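Local coordinates for protein toll (Drosophila melanogaster, PDB 4LXR) that serves as the receptor for cleaved, activated Spätzle, switching on Toll signalling in antifungal immunity and in dorsal-ventral patterning of the embryo, at residues K603-R606 with G607-C610. Sequence-based numbering, arbitrary orientation.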
ATOM      1  N   LYS A 603     -53.576  -6.163 -13.701  1.00 55.97           N
ATOM      2  CA  LYS A 603     -52.395  -5.337 -13.448  1.00 61.46           C
ATOM      3  C   LYS A 603     -52.637  -3.837 -13.697  1.00 61.12           C
ATOM      4  O   LYS A 603     -53.745  -3.349 -13.484  1.00 62.32           O
ATOM      5  CB  LYS A 603     -51.197  -5.851 -14.239  1.00 66.27           C
ATOM      6  CG  LYS A 603     -50.747  -7.221 -13.776  1.00 73.56           C
ATOM      7  CD  LYS A 603     -49.370  -7.565 -14.309  1.00 80.64           C
ATOM      8  CE  LYS A 603     -48.873  -8.870 -13.718  1.00 84.02           C
ATOM      9  NZ  LYS A 603     -47.470  -9.138 -14.123  1.00 88.95           N
ATOM     10  N   CYS A 604     -51.612  -3.108 -14.136  1.00 58.25           N
ATOM     11  CA  CYS A 604     -51.716  -1.648 -14.228  1.00 57.19           C
ATOM     12  C   CYS A 604     -52.586  -1.150 -15.388  1.00 63.66           C
ATOM     13  O   CYS A 604     -52.321  -1.467 -16.543  1.00 67.71           O
ATOM     14  CB  CYS A 604     -50.333  -0.990 -14.285  1.00 50.74           C
ATOM     15  SG  CYS A 604     -50.337   0.790 -13.844  1.00 65.97           S
ATOM     16  N   PRO A 605     -53.614  -0.343 -15.074  1.00 62.43           N
ATOM     17  CA  PRO A 605     -54.541   0.217 -16.069  1.00 64.45           C
ATOM     18  C   PRO A 605     -53.824   1.017 -17.157  1.00 67.05           C
ATOM     19  O   PRO A 605     -52.770   1.587 -16.889  1.00 65.68           O
ATOM     20  CB  PRO A 605     -55.434   1.143 -15.234  1.00 62.03           C
ATOM     21  CG  PRO A 605     -55.335   0.619 -13.848  1.00 52.56           C
ATOM     22  CD  PRO A 605     -53.947   0.088 -13.704  1.00 51.19           C
ATOM     23  N   ARG A 606     -54.418   1.073 -18.348  1.00 76.48           N
ATOM     24  CA  ARG A 606     -53.771   1.606 -19.555  1.00 89.63           C
ATOM     25  C   ARG A 606     -52.919   2.868 -19.392  1.00 86.54           C
ATOM     26  O   ARG A 606     -51.690   2.802 -19.455  1.00 90.01           O
ATOM     27  CB  ARG A 606     -54.800   1.807 -20.677  1.00100.83           C
ATOM     28  CG  ARG A 606     -55.117   0.535 -21.452  1.00110.17           C
ATOM     29  CD  ARG A 606     -56.034   0.802 -22.638  1.00119.80           C
ATOM     30  NE  ARG A 606     -56.201  -0.385 -23.478  1.00126.42           N
ATOM     31  CZ  ARG A 606     -57.001  -0.444 -24.541  1.00131.26           C
ATOM     32  NH1 ARG A 606     -57.715   0.615 -24.897  1.00132.21           N
ATOM     33  NH2 ARG A 606     -57.090  -1.565 -25.247  1.00131.79           N
ATOM     34  N   GLY A 607     -53.569   4.011 -19.199  1.00 80.69           N
ATOM     35  CA  GLY A 607     -52.857   5.273 -19.100  1.00 75.34           C
ATOM     36  C   GLY A 607     -52.457   5.611 -17.678  1.00 71.51           C
ATOM     37  O   GLY A 607     -52.406   6.785 -17.296  1.00 74.33           O
ATOM     38  N   CYS A 608     -52.183   4.578 -16.889  1.00 63.17           N
ATOM     39  CA  CYS A 608     -51.826   4.758 -15.490  1.00 65.00           C
ATOM     40  C   CYS A 608     -50.434   4.192 -15.242  1.00 69.78           C
ATOM     41  O   CYS A 608     -49.995   3.264 -15.927  1.00 72.70           O
ATOM     42  CB  CYS A 608     -52.846   4.069 -14.564  1.00 54.72           C
ATOM     43  SG  CYS A 608     -54.582   4.593 -14.745  1.00 67.23           S
ATOM     44  N   ASN A 609     -49.732   4.761 -14.271  1.00 67.73           N
ATOM     45  CA  ASN A 609     -48.510   4.143 -13.775  1.00 59.61           C
ATOM     46  C   ASN A 609     -48.765   3.665 -12.348  1.00 55.21           C
ATOM     47  O   ASN A 609     -49.524   4.304 -11.597  1.00 53.28           O
ATOM     48  CB  ASN A 609     -47.325   5.108 -13.845  1.00 55.76           C
ATOM     49  CG  ASN A 609     -47.501   6.318 -12.951  1.00 57.69           C
ATOM     50  OD1 ASN A 609     -47.108   6.304 -11.784  1.00 63.10           O
ATOM     51  ND2 ASN A 609     -48.090   7.375 -13.496  1.00 59.77           N
ATOM     52  N   CYS A 610     -48.164   2.533 -11.996  1.00 50.53           N
ATOM     53  CA  CYS A 610     -48.429   1.873 -10.724  1.00 61.71           C
ATOM     54  C   CYS A 610     -47.130   1.337 -10.139  1.00 54.80           C
ATOM     55  O   CYS A 610     -46.285   0.830 -10.865  1.00 49.77           O
ATOM     56  CB  CYS A 610     -49.418   0.713 -10.905  1.00 49.36           C
ATOM     57  SG  CYS A 610     -50.904   1.088 -11.892  1.00 60.37           S
TER
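The ring of P605, nearly flat but puckered at CG, has two sulfurs on the same side of its mean plane. C608 SG stands above the plane but outside the ring's outline, off the CB-CG side, 3.6 Å from P605 CB, while C610 SG lies out beyond the CD corner, 3.7 Å from P605 CD. P632, from later in the chain, also touches this proline. C610 SG is one half of the disulfide to C604 SG, 2.1 Å long, with the C-S-S-C torsion at 79°. C604 reaches it by turning SG anti to its own backbone N (chi1 -161°), and the bridge closes a seven-residue loop. Inside that loop the chain reverses at R606 and G607 in a beta turn. C608 N donates to P605 O over 3.0 Å, coming in from above the carbonyl plane with a bent N-H...O angle of 145°. C604 SG also packs 3.3 Å from C608 O. R606 starts away from the turn, extended from CG to NE, and F595 touches its side chain. Beyond the loop, the strand that begins here runs antiparallel to 618-622. This is the cysteine-rich N-terminal cap of Toll's second leucine-rich repeat module. One bridge closes the loop and a second ties C608 to C623, so its shape probably depends more on oxidised cysteines than on the single bent hydrogen bond, in keeping with an extracellular receptor.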